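Local coordinates for cell division control protein Cdc48 (Mycobacterium smegmatis, PDB 5E7P), which probably binds and hydrolyses ATP in two tandem AAA modules, at residues L24-N29 against A82-V87; H235-K240 against L387-P392; V344-L349 against D374-A379; I670-D675 against A712-A717. All blocks are in the same frame, centred on the assembly; numbering follows the deposited sequence.

Interaction 1 (L24-N29 against A82-V87); sequences LTARLN and ALLDDV
Ala-26, Arg-27 and Leu-28 run parallel to Ala-82, Leu-83 and Leu-84 as neighbouring strands of the mixed sheet in the CDC48 N-terminal domain. The backbone bonds come first. Ala-82 N donates to Thr-25 O (2.8 Å), Arg-27 N to Ala-82 O (2.9 Å), Leu-84 N to Arg-27 O (3.0 Å) and Asn-29 N to Leu-84 O (2.8 Å). A water accepts from Asn-29 ND2 and donates to Leu-83 O, while Asn-29 ND2 also bonds Asp-34. Apolar contacts then divide between the sheet faces. On one, Leu-24 CD1 meets Ala-82 CB and Ala-26 CB meets Leu-84 CD1, both at 4.0 Å, over Leu-89 of helix 86-92 and Leu-42. On the other, Leu-83 lies beside Arg-27, its CD2 3.8 Å from Arg-27 CB and at the guanidinium edge. The Arg-27 chain bends at chi3 (-42°), which turns NE to 4.0 Å from the same methyl. Asp-85 N-caps helix 86-92, its OD1 also bonding Thr-88 OG1 and its OD2 Arg-36 N. Backbone bonds thus fix the strand register; the face of Ala-26, Ala-82 and Leu-84 is apolar, and on the other the Arg-27 guanidinium lies beside Leu-83.

Interaction 2 (H235-K240 against L387-P392); sequences HPQAVK and LGLSLP
His-235 and Leu-389 meet through torsions that lay a methyl on an imidazole: chi1 of -72° puts His-235 CG beside its own backbone N, and the two side chains cross at about a right angle. Leu-389 CD2 sits over the ring centre, 3.8 Å from the centroid and 9° off the normal, a CH-pi contact, while Leu-389 CG lies 3.6 Å from His-235 CD2. Ser-390 O stands at the ring edge, 3.7 Å from His-235 NE2. Gln-237 is bent at chi2 (84°), which places CD 3.6 Å from Gly-388 O. Its NE2 comes within 3.3 Å of Gly-388 O, but the angle is poor for a bond, and NE2 instead donates to Ser-577 O. Gln-237 CB packs at 4.0 Å on both Leu-387 CG and Leu-389 CD1, and Leu-387 CD2 reaches 3.5 Å from Gln-237 O. Around the contact, His-235 touches Val-274 and Leu-389 touches Lys-276, both residues of the first ADP site, so the contact borders the P-loop of that site; the first turn of helix 237-249 lies against edge strand 385-388. Ser-577 also bonds Gly-388 N through its OG. The two segments therefore hold each other by apolar and CH-pi contacts, whereas the Gln-237 amide and Ser-390 OG also find partners in the second AAA module, Ser-577 and Leu-545.

Interaction 3 (V344-L349 against D374-A379); sequences VATLIL and DARLRA
An Asx turn at Asp-374, in the loop between strands 361-366 and 385-388 of the first AAA module, presents Arg-376 to helix 344-356, where it meets Ala-345, Thr-346 and Leu-349. Asp-374 OD1 accepts from Arg-376 N (3.2 Å), which closes the turn, and from Arg-376 NE (3.1 Å), the two donors coming from the same face of the carboxylate. Arg-376 NH2 completes a side-on salt bridge to the syn lone pair of Asp-374 OD2 (2.9 Å), with the carboxylate at the guanidinium edge. A bend at chi3 (-66°) places NE for this grip. Held flat in this way, the guanidinium offers one face to Leu-349 CD1, which is 3.3 Å from Arg-376 NE and displaced toward the rim. Ala-345 CB approaches Arg-376 NH2 obliquely. At the more open side, Thr-346 OG1 lies 2.8 Å from Arg-376 NH1, and a water bridges Thr-346 OG1 and Arg-376 NH2, accepting from NH2 at 2.7 Å. Deeper in, Leu-349 CD2 packs 4.2 Å from Leu-377 CB. By its position after strand 361-366, the loop is consistent with a divergent second region of homology of the AAA fold, docked on the preceding helix.

Interaction 4 (I670-D675 against A712-A717); sequences IPLADD and ADVTAA
Val-714 and Leu-672 form a single beta bridge that ties two loops of the second AAA module's helical lid region together. The close part centres on Val-714. Its N donates to Pro-671 O (3.2 Å) and its O accepts from Ala-673 N (2.9 Å). Two side chains of the facing loop flank it: Ile-670 CG2 meets Val-714 CG2 at 3.8 Å, and Leu-672 CD2 lies 3.9 Å from Val-714 CB. The Leu-672 CB bond points away from the other loop, yet the chain runs alongside Val-714 and brings CD2 back. Ala-673 CB is packed as closely, 3.3 Å from Val-714 O, and rests on Thr-715. Outside the two loops, Val-714 packs on Ala-704 of helix 690-707, and Glu-45 of helix 44-50 in the N-terminal domain touches both Pro-671 and Val-714. Thr-715 N-caps helix 716-725, and Asp-718 answers with a bond to its backbone N, the reciprocal pattern of a capping box. The solvent side is looser. Asp-713 OD1 sits 3.4 Å from Pro-671 CB. At the exposed end, chi1 of 59° sets Asp-675 CG 3.9 Å from Ala-716 CB; Asp-675 OD2 is nearer to that methyl, at 3.5 Å.

From the N terminus, interaction 1 comes first, closing a 52-residue loop within the CDC48 N-terminal domain by pairing two parallel strands. Interaction 2 then closes a span of 146 residues that takes in most of the first AAA module, seating the helix that begins near 237 on the last strand of its sheet. Interaction 3 lies within that span, joining helix 344-356 to the loop after strand 361-366, its centre about 25 Å from that of interaction 2. Interaction 4 follows in series and closes the lid region of the second module. No two of the loops cross. Interactions 1 and 4 share one side of the chain's centre, with nearest atoms about 9 Å apart.

Interaction 1 (L24-N29 against A82-V87)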
loop_
_atom_site.group_PDB
_atom_site.type_symbol
_atom_site.label_atom_id
_atom_site.label_comp_id
_atom_site.label_asym_id
_atom_site.label_seq_id
_atom_site.Cartn_x
_atom_site.Cartn_y
_atom_site.Cartn_z
ATOM N N LEU A 24 -10.114 -21.948 18.388
ATOM C CA LEU A 24 -11.517 -21.784 18.035
ATOM C C LEU A 24 -12.061 -23.054 17.395
ATOM O O LEU A 24 -11.306 -23.970 17.072
ATOM C CB LEU A 24 -11.699 -20.606 17.074
ATOM C CG LEU A 24 -11.279 -19.218 17.560
ATOM C CD1 LEU A 24 -11.546 -18.184 16.483
ATOM C CD2 LEU A 24 -12.009 -18.853 18.840
ATOM N N THR A 25 -13.377 -23.099 17.222
ATOM C CA THR A 25 -14.019 -24.190 16.503
ATOM C C THR A 25 -14.130 -23.807 15.031
ATOM O O THR A 25 -14.599 -22.719 14.697
ATOM C CB THR A 25 -15.421 -24.494 17.063
ATOM O OG1 THR A 25 -15.353 -24.609 18.491
ATOM C CG2 THR A 25 -15.962 -25.790 16.477
ATOM N N ALA A 26 -13.690 -24.701 14.151
ATOM C CA ALA A 26 -13.689 -24.421 12.720
ATOM C C ALA A 26 -14.901 -25.032 12.031
ATOM O O ALA A 26 -14.972 -26.248 11.847
ATOM C CB ALA A 26 -12.405 -24.930 12.084
ATOM N N ARG A 27 -15.854 -24.186 11.651
ATOM C CA ARG A 27 -17.035 -24.645 10.929
ATOM C C ARG A 27 -16.923 -24.349 9.437
ATOM O O ARG A 27 -16.334 -23.347 9.035
ATOM C CB ARG A 27 -18.305 -24.016 11.503
ATOM C CG ARG A 27 -18.529 -24.315 12.977
ATOM C CD ARG A 27 -19.945 -23.961 13.405
ATOM N NE ARG A 27 -20.393 -22.695 12.831
ATOM C CZ ARG A 27 -21.533 -22.089 13.149
ATOM N NH1 ARG A 27 -21.859 -20.939 12.574
ATOM N NH2 ARG A 27 -22.346 -22.634 14.045
ATOM N N LEU A 28 -17.492 -25.232 8.622
ATOM C CA LEU A 28 -17.433 -25.099 7.173
ATOM C C LEU A 28 -18.321 -23.959 6.685
ATOM O O LEU A 28 -19.529 -23.953 6.928
ATOM C CB LEU A 28 -17.841 -26.419 6.507
ATOM C CG LEU A 28 -17.660 -26.602 4.994
ATOM C CD1 LEU A 28 -18.892 -26.153 4.218
ATOM C CD2 LEU A 28 -16.416 -25.875 4.495
ATOM N N ASN A 29 -17.716 -22.996 5.998
ATOM C CA ASN A 29 -18.465 -21.905 5.390
ATOM C C ASN A 29 -19.311 -22.448 4.246
ATOM O O ASN A 29 -18.781 -22.924 3.243
ATOM C CB ASN A 29 -17.515 -20.816 4.888
ATOM C CG ASN A 29 -18.223 -19.498 4.623
ATOM O OD1 ASN A 29 -19.384 -19.473 4.216
ATOM N ND2 ASN A 29 -17.523 -18.393 4.859
ATOM N N ALA A 82 -14.867 -20.006 14.102
ATOM C CA ALA A 82 -14.256 -19.474 12.894
ATOM C C ALA A 82 -14.834 -20.186 11.677
ATOM O O ALA A 82 -15.005 -21.404 11.690
ATOM C CB ALA A 82 -12.755 -19.649 12.942
ATOM N N LEU A 83 -15.145 -19.426 10.632
ATOM C CA LEU A 83 -15.679 -20.008 9.405
ATOM C C LEU A 83 -14.593 -20.162 8.350
ATOM O O LEU A 83 -13.992 -19.182 7.909
ATOM C CB LEU A 83 -16.832 -19.169 8.853
ATOM C CG LEU A 83 -18.099 -19.122 9.704
ATOM C CD1 LEU A 83 -19.206 -18.392 8.960
ATOM C CD2 LEU A 83 -18.537 -20.525 10.084
ATOM N N LEU A 84 -14.349 -21.404 7.950
ATOM C CA LEU A 84 -13.333 -21.703 6.953
ATOM C C LEU A 84 -13.978 -22.385 5.751
ATOM O O LEU A 84 -14.887 -23.200 5.908
ATOM C CB LEU A 84 -12.245 -22.608 7.546
ATOM C CG LEU A 84 -11.238 -22.046 8.559
ATOM C CD1 LEU A 84 -11.887 -21.672 9.883
ATOM C CD2 LEU A 84 -10.115 -23.046 8.795
ATOM N N ASP A 85 -13.518 -22.042 4.552
ATOM C CA ASP A 85 -13.987 -22.726 3.352
ATOM C C ASP A 85 -13.288 -24.077 3.204
ATOM O O ASP A 85 -12.417 -24.420 4.007
ATOM C CB ASP A 85 -13.798 -21.859 2.103
ATOM C CG ASP A 85 -12.394 -21.295 1.978
ATOM O OD1 ASP A 85 -11.427 -21.996 2.335
ATOM O OD2 ASP A 85 -12.257 -20.145 1.511
ATOM N N ASP A 86 -13.666 -24.838 2.182
ATOM C CA ASP A 86 -13.146 -26.192 2.007
ATOM C C ASP A 86 -11.629 -26.247 1.827
ATOM O O ASP A 86 -10.967 -27.120 2.386
ATOM C CB ASP A 86 -13.850 -26.905 0.847
ATOM C CG ASP A 86 -13.884 -26.073 -0.421
ATOM O OD1 ASP A 86 -13.038 -25.166 -0.569
ATOM O OD2 ASP A 86 -14.760 -26.331 -1.274
ATOM N N VAL A 87 -11.079 -25.313 1.055
ATOM C CA VAL A 87 -9.642 -25.309 0.791
ATOM C C VAL A 87 -8.820 -24.882 2.007
ATOM O O VAL A 87 -7.694 -25.344 2.188
ATOM C CB VAL A 87 -9.269 -24.434 -0.429
ATOM C CG1 VAL A 87 -9.793 -25.061 -1.713
ATOM C CG2 VAL A 87 -9.796 -23.024 -0.259
HETATM O O HOH W 1 -14.508 -18.466 5.413
#

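Interaction 2 (H235-K240 against L387-P392)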
loop_
_atom_site.group_PDB
_atom_site.type_symbol
_atom_site.label_atom_id
_atom_site.label_comp_id
_atom_site.label_asym_id
_atom_site.label_seq_id
_atom_site.Cartn_x
_atom_site.Cartn_y
_atom_site.Cartn_z
ATOM N N HIS A 235 -4.778 10.586 -13.075
ATOM C CA HIS A 235 -3.341 10.742 -12.878
ATOM C C HIS A 235 -2.796 11.925 -13.670
ATOM O O HIS A 235 -2.292 11.759 -14.784
ATOM C CB HIS A 235 -2.597 9.457 -13.243
ATOM C CG HIS A 235 -2.799 8.343 -12.262
ATOM N ND1 HIS A 235 -3.145 7.066 -12.646
ATOM C CD2 HIS A 235 -2.703 8.316 -10.911
ATOM C CE1 HIS A 235 -3.254 6.301 -11.574
ATOM N NE2 HIS A 235 -2.989 7.035 -10.509
ATOM N N PRO A 236 -2.890 13.129 -13.085
ATOM C CA PRO A 236 -2.465 14.385 -13.717
ATOM C C PRO A 236 -0.959 14.409 -13.971
ATOM O O PRO A 236 -0.476 15.209 -14.771
ATOM C CB PRO A 236 -2.838 15.451 -12.677
ATOM C CG PRO A 236 -3.815 14.786 -11.763
ATOM C CD PRO A 236 -3.414 13.349 -11.727
ATOM N N GLN A 237 -0.229 13.538 -13.285
ATOM C CA GLN A 237 1.217 13.456 -13.440
ATOM C C GLN A 237 1.605 12.913 -14.815
ATOM O O GLN A 237 2.742 13.078 -15.256
ATOM C CB GLN A 237 1.829 12.586 -12.338
ATOM C CG GLN A 237 1.819 13.217 -10.947
ATOM C CD GLN A 237 0.506 13.019 -10.202
ATOM O OE1 GLN A 237 -0.438 12.419 -10.720
ATOM N NE2 GLN A 237 0.446 13.524 -8.976
ATOM N N ALA A 238 0.655 12.267 -15.485
ATOM C CA ALA A 238 0.889 11.728 -16.821
ATOM C C ALA A 238 1.131 12.845 -17.836
ATOM O O ALA A 238 1.855 12.661 -18.816
ATOM C CB ALA A 238 -0.279 10.858 -17.253
ATOM N N VAL A 239 0.523 14.002 -17.593
ATOM C CA VAL A 239 0.714 15.171 -18.446
ATOM C C VAL A 239 2.168 15.637 -18.393
ATOM O O VAL A 239 2.752 16.016 -19.410
ATOM C CB VAL A 239 -0.232 16.325 -18.032
ATOM C CG1 VAL A 239 0.156 17.622 -18.722
ATOM C CG2 VAL A 239 -1.683 15.960 -18.334
ATOM N N LYS A 240 2.752 15.594 -17.202
ATOM C CA LYS A 240 4.124 16.044 -17.010
ATOM C C LYS A 240 5.118 15.044 -17.595
ATOM O O LYS A 240 6.145 15.428 -18.162
ATOM C CB LYS A 240 4.402 16.289 -15.525
ATOM C CG LYS A 240 5.769 16.893 -15.243
ATOM C CD LYS A 240 5.887 17.383 -13.810
ATOM C CE LYS A 240 5.192 18.720 -13.608
ATOM N NZ LYS A 240 6.067 19.666 -12.852
ATOM N N LEU A 387 8.610 10.902 -10.238
ATOM C CA LEU A 387 7.207 11.249 -10.366
ATOM C C LEU A 387 6.386 10.371 -9.425
ATOM O O LEU A 387 6.429 9.142 -9.513
ATOM C CB LEU A 387 6.766 11.046 -11.814
ATOM C CG LEU A 387 5.761 12.024 -12.413
ATOM C CD1 LEU A 387 6.120 13.452 -12.043
ATOM C CD2 LEU A 387 5.739 11.861 -13.918
ATOM N N GLY A 388 5.653 11.003 -8.513
ATOM C CA GLY A 388 4.854 10.275 -7.543
ATOM C C GLY A 388 3.369 10.315 -7.845
ATOM O O GLY A 388 2.781 11.391 -7.956
ATOM N N LEU A 389 2.759 9.141 -7.977
ATOM C CA LEU A 389 1.322 9.042 -8.223
ATOM C C LEU A 389 0.536 9.005 -6.916
ATOM O O LEU A 389 1.092 8.732 -5.850
ATOM C CB LEU A 389 1.001 7.811 -9.076
ATOM C CG LEU A 389 0.911 8.039 -10.589
ATOM C CD1 LEU A 389 2.116 8.807 -11.099
ATOM C CD2 LEU A 389 0.768 6.719 -11.331
ATOM N N SER A 390 -0.761 9.275 -7.007
ATOM C CA SER A 390 -1.608 9.370 -5.826
ATOM C C SER A 390 -2.796 8.410 -5.872
ATOM O O SER A 390 -3.241 8.012 -6.948
ATOM C CB SER A 390 -2.111 10.803 -5.670
ATOM O OG SER A 390 -3.095 10.883 -4.658
ATOM N N LEU A 391 -3.299 8.038 -4.696
ATOM C CA LEU A 391 -4.532 7.264 -4.581
ATOM C C LEU A 391 -5.692 8.059 -5.159
ATOM O O LEU A 391 -5.731 9.283 -5.036
ATOM C CB LEU A 391 -4.850 6.942 -3.115
ATOM C CG LEU A 391 -3.975 5.989 -2.297
ATOM C CD1 LEU A 391 -4.353 6.083 -0.828
ATOM C CD2 LEU A 391 -4.110 4.561 -2.786
ATOM N N PRO A 392 -6.649 7.362 -5.788
ATOM C CA PRO A 392 -7.851 8.025 -6.298
ATOM C C PRO A 392 -8.789 8.430 -5.163
ATOM O O PRO A 392 -9.056 7.617 -4.275
ATOM C CB PRO A 392 -8.507 6.934 -7.152
ATOM C CG PRO A 392 -8.029 5.648 -6.558
ATOM C CD PRO A 392 -6.628 5.921 -6.099
#

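Interaction 3 (V344-L349 against D374-A379)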
loop_
_atom_site.group_PDB
_atom_site.type_symbol
_atom_site.label_atom_id
_atom_site.label_comp_id
_atom_site.label_asym_id
_atom_site.label_seq_id
_atom_site.Cartn_x
_atom_site.Cartn_y
_atom_site.Cartn_z
ATOM N N VAL A 344 26.363 -7.736 -9.462
ATOM C CA VAL A 344 25.745 -7.675 -10.781
ATOM C C VAL A 344 25.009 -6.351 -11.010
ATOM O O VAL A 344 24.851 -5.910 -12.148
ATOM C CB VAL A 344 24.775 -8.857 -10.996
ATOM C CG1 VAL A 344 23.538 -8.711 -10.114
ATOM C CG2 VAL A 344 24.379 -8.977 -12.461
ATOM N N ALA A 345 24.581 -5.713 -9.927
ATOM C CA ALA A 345 23.838 -4.461 -10.025
ATOM C C ALA A 345 24.691 -3.369 -10.649
ATOM O O ALA A 345 24.181 -2.514 -11.373
ATOM C CB ALA A 345 23.327 -4.025 -8.653
ATOM N N THR A 346 25.990 -3.406 -10.371
ATOM C CA THR A 346 26.919 -2.437 -10.945
ATOM C C THR A 346 26.951 -2.534 -12.468
ATOM O O THR A 346 26.929 -1.515 -13.163
ATOM C CB THR A 346 28.341 -2.605 -10.382
ATOM O OG1 THR A 346 28.359 -2.199 -9.008
ATOM C CG2 THR A 346 29.335 -1.750 -11.163
ATOM N N LEU A 347 26.980 -3.760 -12.980
ATOM C CA LEU A 347 26.993 -3.983 -14.423
ATOM C C LEU A 347 25.639 -3.687 -15.062
ATOM O O LEU A 347 25.569 -3.180 -16.186
ATOM C CB LEU A 347 27.435 -5.412 -14.747
ATOM C CG LEU A 347 28.888 -5.740 -14.394
ATOM C CD1 LEU A 347 29.239 -7.154 -14.810
ATOM C CD2 LEU A 347 29.832 -4.744 -15.041
ATOM N N ILE A 348 24.566 -4.008 -14.345
ATOM C CA ILE A 348 23.223 -3.713 -14.828
ATOM C C ILE A 348 23.030 -2.203 -14.951
ATOM O O ILE A 348 22.488 -1.716 -15.945
ATOM C CB ILE A 348 22.143 -4.315 -13.912
ATOM C CG1 ILE A 348 22.228 -5.841 -13.935
ATOM C CG2 ILE A 348 20.759 -3.870 -14.353
ATOM C CD1 ILE A 348 21.217 -6.520 -13.041
ATOM N N LEU A 349 23.494 -1.468 -13.943
ATOM C CA LEU A 349 23.422 -0.009 -13.947
ATOM C C LEU A 349 24.256 0.600 -15.074
ATOM O O LEU A 349 23.894 1.628 -15.645
ATOM C CB LEU A 349 23.862 0.555 -12.593
ATOM C CG LEU A 349 22.870 0.369 -11.436
ATOM C CD1 LEU A 349 23.576 0.442 -10.095
ATOM C CD2 LEU A 349 21.761 1.403 -11.498
ATOM N N ASP A 374 17.790 0.573 -5.842
ATOM C CA ASP A 374 19.213 0.897 -5.738
ATOM C C ASP A 374 19.437 2.400 -5.851
ATOM O O ASP A 374 18.954 3.036 -6.789
ATOM C CB ASP A 374 19.982 0.171 -6.851
ATOM C CG ASP A 374 21.480 0.077 -6.584
ATOM O OD1 ASP A 374 22.079 1.036 -6.054
ATOM O OD2 ASP A 374 22.061 -0.975 -6.916
ATOM N N ALA A 375 20.160 2.962 -4.886
ATOM C CA ALA A 375 20.378 4.405 -4.816
ATOM C C ALA A 375 21.025 4.963 -6.079
ATOM O O ALA A 375 20.789 6.112 -6.453
ATOM C CB ALA A 375 21.215 4.758 -3.600
ATOM N N ARG A 376 21.832 4.137 -6.736
ATOM C CA ARG A 376 22.575 4.560 -7.916
ATOM C C ARG A 376 21.682 4.725 -9.145
ATOM O O ARG A 376 22.126 5.239 -10.170
ATOM C CB ARG A 376 23.715 3.580 -8.202
ATOM C CG ARG A 376 24.740 3.500 -7.076
ATOM C CD ARG A 376 25.694 2.335 -7.256
ATOM N NE ARG A 376 25.016 1.048 -7.151
ATOM C CZ ARG A 376 25.603 -0.127 -7.356
ATOM N NH1 ARG A 376 26.889 -0.188 -7.687
ATOM N NH2 ARG A 376 24.898 -1.245 -7.240
ATOM N N LEU A 377 20.427 4.288 -9.040
ATOM C CA LEU A 377 19.455 4.486 -10.111
ATOM C C LEU A 377 18.853 5.880 -10.005
ATOM O O LEU A 377 18.567 6.526 -11.012
ATOM C CB LEU A 377 18.348 3.426 -10.062
ATOM C CG LEU A 377 17.204 3.567 -11.074
ATOM C CD1 LEU A 377 16.817 2.220 -11.670
ATOM C CD2 LEU A 377 15.988 4.222 -10.431
ATOM N N ARG A 378 18.664 6.332 -8.773
ATOM C CA ARG A 378 18.148 7.666 -8.510
ATOM C C ARG A 378 19.309 8.654 -8.530
ATOM O O ARG A 378 19.645 9.273 -7.522
ATOM C CB ARG A 378 17.421 7.683 -7.167
ATOM C CG ARG A 378 16.357 6.596 -7.055
ATOM C CD ARG A 378 15.752 6.529 -5.659
ATOM N NE ARG A 378 16.435 5.579 -4.786
ATOM C CZ ARG A 378 16.705 5.796 -3.501
ATOM N NH1 ARG A 378 16.362 6.942 -2.930
ATOM N NH2 ARG A 378 17.325 4.868 -2.787
ATOM N N ALA A 379 19.919 8.781 -9.700
ATOM C CA ALA A 379 21.101 9.605 -9.887
ATOM C C ALA A 379 21.005 10.275 -11.253
ATOM O O ALA A 379 20.316 9.766 -12.139
ATOM C CB ALA A 379 22.354 8.742 -9.795
HETATM O O HOH W 2 26.792 -3.218 -6.976
#

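Interaction 4 (I670-D675 against A712-A717)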
loop_
_atom_site.group_PDB
_atom_site.type_symbol
_atom_site.label_atom_id
_atom_site.label_comp_id
_atom_site.label_asym_id
_atom_site.label_seq_id
_atom_site.Cartn_x
_atom_site.Cartn_y
_atom_site.Cartn_z
ATOM N N ILE A 670 -17.229 -5.153 20.104
ATOM C CA ILE A 670 -16.941 -6.063 21.203
ATOM C C ILE A 670 -18.160 -6.162 22.108
ATOM O O ILE A 670 -18.566 -5.166 22.708
ATOM C CB ILE A 670 -15.750 -5.575 22.045
ATOM C CG1 ILE A 670 -14.499 -5.427 21.180
ATOM C CG2 ILE A 670 -15.496 -6.523 23.206
ATOM C CD1 ILE A 670 -13.342 -4.747 21.890
ATOM N N PRO A 671 -18.758 -7.362 22.200
ATOM C CA PRO A 671 -19.916 -7.569 23.075
ATOM C C PRO A 671 -19.549 -7.299 24.526
ATOM O O PRO A 671 -18.567 -7.849 25.019
ATOM C CB PRO A 671 -20.236 -9.055 22.885
ATOM C CG PRO A 671 -19.660 -9.400 21.558
ATOM C CD PRO A 671 -18.411 -8.581 21.450
ATOM N N LEU A 672 -20.325 -6.456 25.196
ATOM C CA LEU A 672 -20.046 -6.107 26.582
ATOM C C LEU A 672 -21.101 -6.663 27.530
ATOM O O LEU A 672 -22.249 -6.881 27.142
ATOM C CB LEU A 672 -19.960 -4.588 26.745
ATOM C CG LEU A 672 -18.813 -3.886 26.018
ATOM C CD1 LEU A 672 -18.853 -2.388 26.270
ATOM C CD2 LEU A 672 -17.485 -4.470 26.456
ATOM N N ALA A 673 -20.699 -6.899 28.773
ATOM C CA ALA A 673 -21.641 -7.265 29.816
ATOM C C ALA A 673 -22.260 -5.984 30.361
ATOM O O ALA A 673 -21.673 -4.911 30.235
ATOM C CB ALA A 673 -20.943 -8.038 30.917
ATOM N N ASP A 674 -23.440 -6.099 30.961
ATOM C CA ASP A 674 -24.188 -4.931 31.425
ATOM C C ASP A 674 -23.450 -4.109 32.482
ATOM O O ASP A 674 -23.633 -2.894 32.569
ATOM C CB ASP A 674 -25.564 -5.349 31.951
ATOM C CG ASP A 674 -26.482 -5.838 30.846
ATOM O OD1 ASP A 674 -26.368 -5.331 29.709
ATOM O OD2 ASP A 674 -27.317 -6.728 31.117
ATOM N N ASP A 675 -22.613 -4.771 33.274
ATOM C CA ASP A 675 -21.863 -4.090 34.327
ATOM C C ASP A 675 -20.615 -3.384 33.789
ATOM O O ASP A 675 -19.738 -2.981 34.558
ATOM C CB ASP A 675 -21.488 -5.068 35.445
ATOM C CG ASP A 675 -20.652 -6.234 34.949
ATOM O OD1 ASP A 675 -20.647 -6.487 33.728
ATOM O OD2 ASP A 675 -20.002 -6.901 35.784
ATOM N N ALA A 712 -18.412 -15.205 26.070
ATOM C CA ALA A 712 -17.387 -14.278 25.602
ATOM C C ALA A 712 -17.534 -12.845 26.109
ATOM O O ALA A 712 -16.539 -12.139 26.243
ATOM C CB ALA A 712 -17.331 -14.293 24.084
ATOM N N ASP A 713 -18.768 -12.425 26.381
ATOM C CA ASP A 713 -19.062 -11.045 26.780
ATOM C C ASP A 713 -18.113 -10.486 27.840
ATOM O O ASP A 713 -18.035 -11.005 28.956
ATOM C CB ASP A 713 -20.508 -10.925 27.263
ATOM C CG ASP A 713 -21.512 -11.038 26.135
ATOM O OD1 ASP A 713 -21.121 -11.479 25.032
ATOM O OD2 ASP A 713 -22.694 -10.690 26.355
ATOM N N VAL A 714 -17.389 -9.430 27.476
ATOM C CA VAL A 714 -16.415 -8.807 28.367
ATOM C C VAL A 714 -17.078 -8.251 29.620
ATOM O O VAL A 714 -17.963 -7.402 29.540
ATOM C CB VAL A 714 -15.648 -7.674 27.661
ATOM C CG1 VAL A 714 -14.755 -6.939 28.650
ATOM C CG2 VAL A 714 -14.835 -8.229 26.504
ATOM N N THR A 715 -16.643 -8.740 30.776
ATOM C CA THR A 715 -17.209 -8.323 32.052
ATOM C C THR A 715 -16.361 -7.234 32.699
ATOM O O THR A 715 -15.280 -6.901 32.209
ATOM C CB THR A 715 -17.319 -9.511 33.028
ATOM O OG1 THR A 715 -16.008 -9.921 33.438
ATOM C CG2 THR A 715 -18.030 -10.681 32.364
ATOM N N ALA A 716 -16.860 -6.681 33.801
ATOM C CA ALA A 716 -16.137 -5.652 34.538
ATOM C C ALA A 716 -14.870 -6.226 35.165
ATOM O O ALA A 716 -13.858 -5.536 35.291
ATOM C CB ALA A 716 -17.029 -5.039 35.606
ATOM N N ALA A 717 -14.933 -7.496 35.553
ATOM C CA ALA A 717 -13.781 -8.178 36.131
ATOM C C ALA A 717 -12.701 -8.394 35.078
ATOM O O ALA A 717 -11.508 -8.320 35.375
ATOM C CB ALA A 717 -14.203 -9.509 36.743
#